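Local atomic coordinates of MHC class I-like protein MILL2 (Mus musculus, PDB entry 6A97), a protein that binds to heparan sulfate proteoglycans on the surface of fibroblasts and belongs to the MHC class I family. Residues L173-T176 with F177-I181; P183-L186 with Q187-L190. All blocks are in the same frame, centred on the assembly; numbering follows the deposited sequence.

Contact 1: residues L173-T176 with F177-I181; sequences LVKT and FLDDI
The carbonyl oxygen of Leu173 receives the amide N of Phe177 and the hydroxyl of Thr176 from one face of its plane. Phe177 N approaches Leu173 O in a regular helical bond at 3.1 Å, and Thr176 OG1 reaches the same Leu173 O at 2.9 Å. The hydroxyl can do so because chi1 of Thr176, 61°, sets OG1 between its own N and carbonyl carbon, folded back over the preceding turn. On the buried side, Val174 O accepts from Leu178 N in a bond that follows the C=O direction closely, at an angle of 161°. Val174 and Leu178 send their side chains the same way, and methyls CG1 of Val174 and CD1 of Leu178 meet at 3.8 Å; the Val174 side chain also touches Pro169 and that of Leu178 touches Gln145, both in loops. Lys175 is bonded through its O to Asp179 N, while its side chain bends at chi3 and slants across the carboxylate. CE of Lys175 passes 3.6 Å from OD2 of Asp179, but NZ stays 4.6 Å from that oxygen, beyond a salt bridge. At Thr176 the helix widens into a pi-type turn. Thr176 O accepts both an i+4 and an i+5 amide, Asp180 N at 2.8 Å and Ile181 N at 3.1 Å, which marks the change from alpha-helical to pi-type spacing, while the Lys175–Asp179 charges, unbridged, probably add no more than a modest electrostatic attraction.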
loop_
_atom_site.group_PDB
_atom_site.type_symbol
_atom_site.label_atom_id
_atom_site.label_comp_id
_atom_site.label_asym_id
_atom_site.label_seq_id
_atom_site.Cartn_x
_atom_site.Cartn_y
_atom_site.Cartn_z
ATOM N N LEU A 173 -35.737 19.715 -6.940
ATOM C CA LEU A 173 -34.572 20.567 -7.144
ATOM C C LEU A 173 -33.284 19.774 -6.956
ATOM O O LEU A 173 -32.343 19.903 -7.740
ATOM C CB LEU A 173 -34.595 21.765 -6.191
ATOM C CG LEU A 173 -35.735 22.764 -6.385
ATOM C CD1 LEU A 173 -35.554 23.963 -5.457
ATOM C CD2 LEU A 173 -35.830 23.205 -7.846
ATOM N N VAL A 174 -33.253 18.951 -5.911
ATOM C CA VAL A 174 -32.096 18.112 -5.624
ATOM C C VAL A 174 -31.771 17.207 -6.803
ATOM O O VAL A 174 -30.622 17.126 -7.243
ATOM C CB VAL A 174 -32.327 17.238 -4.366
ATOM C CG1 VAL A 174 -31.212 16.211 -4.211
ATOM C CG2 VAL A 174 -32.439 18.111 -3.121
ATOM N N LYS A 175 -32.798 16.542 -7.330
ATOM C CA LYS A 175 -32.580 15.533 -8.355
ATOM C C LYS A 175 -32.114 16.161 -9.671
ATOM O O LYS A 175 -31.271 15.591 -10.356
ATOM C CB LYS A 175 -33.847 14.689 -8.568
ATOM C CG LYS A 175 -34.582 14.933 -9.878
ATOM C CD LYS A 175 -35.651 13.879 -10.123
ATOM C CE LYS A 175 -35.022 12.511 -10.355
ATOM N NZ LYS A 175 -36.043 11.457 -10.605
ATOM N N THR A 176 -32.638 17.335 -10.019
ATOM C CA THR A 176 -32.200 17.988 -11.249
ATOM C C THR A 176 -30.733 18.374 -11.118
ATOM O O THR A 176 -29.939 18.151 -12.034
ATOM C CB THR A 176 -33.034 19.242 -11.591
ATOM O OG1 THR A 176 -32.902 20.212 -10.545
ATOM C CG2 THR A 176 -34.502 18.883 -11.787
ATOM N N PHE A 177 -30.369 18.924 -9.966
ATOM C CA PHE A 177 -28.981 19.312 -9.735
ATOM C C PHE A 177 -28.036 18.110 -9.776
ATOM O O PHE A 177 -26.987 18.165 -10.416
ATOM C CB PHE A 177 -28.829 20.042 -8.402
ATOM C CG PHE A 177 -27.461 20.627 -8.196
ATOM C CD1 PHE A 177 -27.146 21.876 -8.704
ATOM C CD2 PHE A 177 -26.484 19.919 -7.515
ATOM C CE1 PHE A 177 -25.882 22.413 -8.527
ATOM C CE2 PHE A 177 -25.221 20.452 -7.336
ATOM C CZ PHE A 177 -24.920 21.702 -7.840
ATOM N N LEU A 178 -28.405 17.024 -9.103
ATOM C CA LEU A 178 -27.524 15.860 -9.036
ATOM C C LEU A 178 -27.502 15.042 -10.325
ATOM O O LEU A 178 -26.473 14.466 -10.674
ATOM C CB LEU A 178 -27.917 14.950 -7.870
ATOM C CG LEU A 178 -27.728 15.501 -6.457
ATOM C CD1 LEU A 178 -28.097 14.441 -5.436
ATOM C CD2 LEU A 178 -26.292 15.973 -6.252
ATOM N N ASP A 179 -28.632 14.984 -11.025
ATOM C CA ASP A 179 -28.737 14.143 -12.216
ATOM C C ASP A 179 -28.403 14.880 -13.511
ATOM O O ASP A 179 -27.972 14.261 -14.482
ATOM C CB ASP A 179 -30.144 13.547 -12.330
ATOM C CG ASP A 179 -30.505 12.665 -11.151
ATOM O OD1 ASP A 179 -29.752 12.665 -10.153
ATOM O OD2 ASP A 179 -31.546 11.977 -11.219
ATOM N N ASP A 180 -28.611 16.193 -13.534
ATOM C CA ASP A 180 -28.423 16.953 -14.769
ATOM C C ASP A 180 -27.316 18.006 -14.682
ATOM O O ASP A 180 -26.429 18.049 -15.535
ATOM C CB ASP A 180 -29.732 17.631 -15.178
ATOM C CG ASP A 180 -30.876 16.647 -15.328
ATOM O OD1 ASP A 180 -30.607 15.455 -15.595
ATOM O OD2 ASP A 180 -32.044 17.065 -15.186
ATOM N N ILE A 181 -27.373 18.853 -13.658
ATOM C CA ILE A 181 -26.468 19.998 -13.573
ATOM C C ILE A 181 -25.047 19.592 -13.178
ATOM O O ILE A 181 -24.094 19.907 -13.894
ATOM C CB ILE A 181 -26.986 21.069 -12.581
ATOM C CG1 ILE A 181 -28.161 21.848 -13.184
ATOM C CG2 ILE A 181 -25.892 22.062 -12.252
ATOM C CD1 ILE A 181 -29.479 21.111 -13.192
#

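Contact 2: residues P183-L186 with Q187-L190; sequences PAHL and QRYL
His185 and Arg188 meet side by side on the long alpha-2 helix of the MHC class I fold, where the helix lies across its antiparallel sheet. The tight part of this contact faces that sheet. Leu186 and Leu190, one turn apart, slant across each other, with CD1 of Leu186 3.7 Å from CG of Leu190; Leu186 also rests on Val48 and Leu121 of the strands beneath. Next to them is the buried ring of Tyr189, whose CG lies beside its backbone N, bringing one face under the preceding turn. His185 O sits 3.3 Å above that face, nearer the ring's CG side than its centre, while also accepting the amide N of Tyr189 at 2.8 Å. Phe53 meets the tyrosine ring edge-to-face. The other side is looser: Ala184 and Gln187 are exposed, and Gln187 shares little with the earlier turn beyond its backbone bond to Pro183 O, since its CG lies opposite its own N and takes the rest of the chain clear of that turn. Between these two sides, Arg188 runs toward helix 75-96, where the salt bridge from NE to Glu82 is its main polar tie. Beside it, the guanidinium stands 78° from the imidazole plane, with the histidine nitrogen at its edge: Arg188 NH1 donates to His185 ND1 over 3.1 Å at an N-H...N angle of 147°, NH1 lying 18° out of the imidazole plane.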
loop_
_atom_site.group_PDB
_atom_site.type_symbol
_atom_site.label_atom_id
_atom_site.label_comp_id
_atom_site.label_asym_id
_atom_site.label_seq_id
_atom_site.Cartn_x
_atom_site.Cartn_y
_atom_site.Cartn_z
ATOM N N PRO A 183 -23.531 16.622 -13.315
ATOM C CA PRO A 183 -22.809 15.876 -14.358
ATOM C C PRO A 183 -22.328 16.746 -15.523
ATOM O O PRO A 183 -21.259 16.490 -16.081
ATOM C CB PRO A 183 -23.848 14.858 -14.846
ATOM C CG PRO A 183 -24.773 14.687 -13.694
ATOM C CD PRO A 183 -24.869 16.049 -13.076
ATOM N N ALA A 184 -23.108 17.759 -15.889
ATOM C CA ALA A 184 -22.705 18.667 -16.960
ATOM C C ALA A 184 -21.481 19.485 -16.539
ATOM O O ALA A 184 -20.557 19.685 -17.328
ATOM C CB ALA A 184 -23.855 19.581 -17.347
ATOM N N HIS A 185 -21.476 19.942 -15.290
ATOM C CA HIS A 185 -20.324 20.648 -14.735
ATOM C C HIS A 185 -19.071 19.773 -14.759
ATOM O O HIS A 185 -18.010 20.204 -15.223
ATOM C CB HIS A 185 -20.613 21.105 -13.303
ATOM C CG HIS A 185 -21.584 22.243 -13.218
ATOM N ND1 HIS A 185 -21.927 23.012 -14.308
ATOM C CD2 HIS A 185 -22.282 22.740 -12.170
ATOM C CE1 HIS A 185 -22.797 23.935 -13.936
ATOM N NE2 HIS A 185 -23.028 23.794 -12.644
ATOM N N LEU A 186 -19.203 18.548 -14.259
ATOM C CA LEU A 186 -18.089 17.606 -14.220
ATOM C C LEU A 186 -17.499 17.397 -15.608
ATOM O O LEU A 186 -16.280 17.374 -15.776
ATOM C CB LEU A 186 -18.535 16.262 -13.633
ATOM C CG LEU A 186 -17.504 15.130 -13.666
ATOM C CD1 LEU A 186 -16.166 15.560 -13.055
ATOM C CD2 LEU A 186 -18.045 13.886 -12.952
ATOM N N GLN A 187 -18.371 17.258 -16.598
ATOM C CA GLN A 187 -17.934 17.058 -17.973
ATOM C C GLN A 187 -17.148 18.264 -18.472
ATOM O O GLN A 187 -16.110 18.119 -19.118
ATOM C CB GLN A 187 -19.132 16.795 -18.887
ATOM C CG GLN A 187 -18.781 15.989 -20.120
ATOM C CD GLN A 187 -18.068 14.696 -19.774
ATOM O OE1 GLN A 187 -18.633 13.817 -19.122
ATOM N NE2 GLN A 187 -16.819 14.576 -20.205
ATOM N N ARG A 188 -17.648 19.455 -18.164
ATOM C CA ARG A 188 -16.983 20.681 -18.574
ATOM C C ARG A 188 -15.634 20.815 -17.862
ATOM O O ARG A 188 -14.643 21.205 -18.475
ATOM C CB ARG A 188 -17.878 21.889 -18.296
ATOM C CG ARG A 188 -17.505 23.139 -19.077
ATOM C CD ARG A 188 -18.459 24.290 -18.775
ATOM N NE ARG A 188 -18.462 24.645 -17.358
ATOM C CZ ARG A 188 -19.464 24.386 -16.524
ATOM N NH1 ARG A 188 -20.555 23.774 -16.964
ATOM N NH2 ARG A 188 -19.380 24.745 -15.249
ATOM N N TYR A 189 -15.595 20.465 -16.575
ATOM C CA TYR A 189 -14.349 20.497 -15.807
ATOM C C TYR A 189 -13.308 19.522 -16.353
ATOM O O TYR A 189 -12.129 19.859 -16.461
ATOM C CB TYR A 189 -14.596 20.170 -14.332
ATOM C CG TYR A 189 -15.391 21.192 -13.552
ATOM C CD1 TYR A 189 -15.593 22.477 -14.038
ATOM C CD2 TYR A 189 -15.918 20.871 -12.310
ATOM C CE1 TYR A 189 -16.320 23.412 -13.308
ATOM C CE2 TYR A 189 -16.639 21.792 -11.575
ATOM C CZ TYR A 189 -16.838 23.061 -12.074
ATOM O OH TYR A 189 -17.561 23.968 -11.327
ATOM N N LEU A 190 -13.746 18.308 -16.673
ATOM C CA LEU A 190 -12.839 17.265 -17.146
ATOM C C LEU A 190 -12.161 17.648 -18.456
ATOM O O LEU A 190 -11.002 17.300 -18.689
ATOM C CB LEU A 190 -13.586 15.940 -17.312
ATOM C CG LEU A 190 -13.892 15.194 -16.014
ATOM C CD1 LEU A 190 -14.768 13.971 -16.274
ATOM C CD2 LEU A 190 -12.594 14.800 -15.318
#

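Both contacts belong to helix 171-193, the long helix of the alpha-2 region, and follow one another along it: 183-190 begins two residues after 173-181 ends, their centres about 13 Å apart. The junction between them is irregular. The pi-type turn at the end of contact 1 is followed by a kink at Pro183, whose N makes no bond to the preceding turn; its CD instead packs 3.3 Å from Leu178 O. The surroundings change across this bend. Contact 1 touches loop residues such as Pro169, Leu148 and Gln145, whereas contact 2 lies over the central strands of the eight-stranded sheet and reaches helix 75-96 opposite, tying the two helices of the class I platform together.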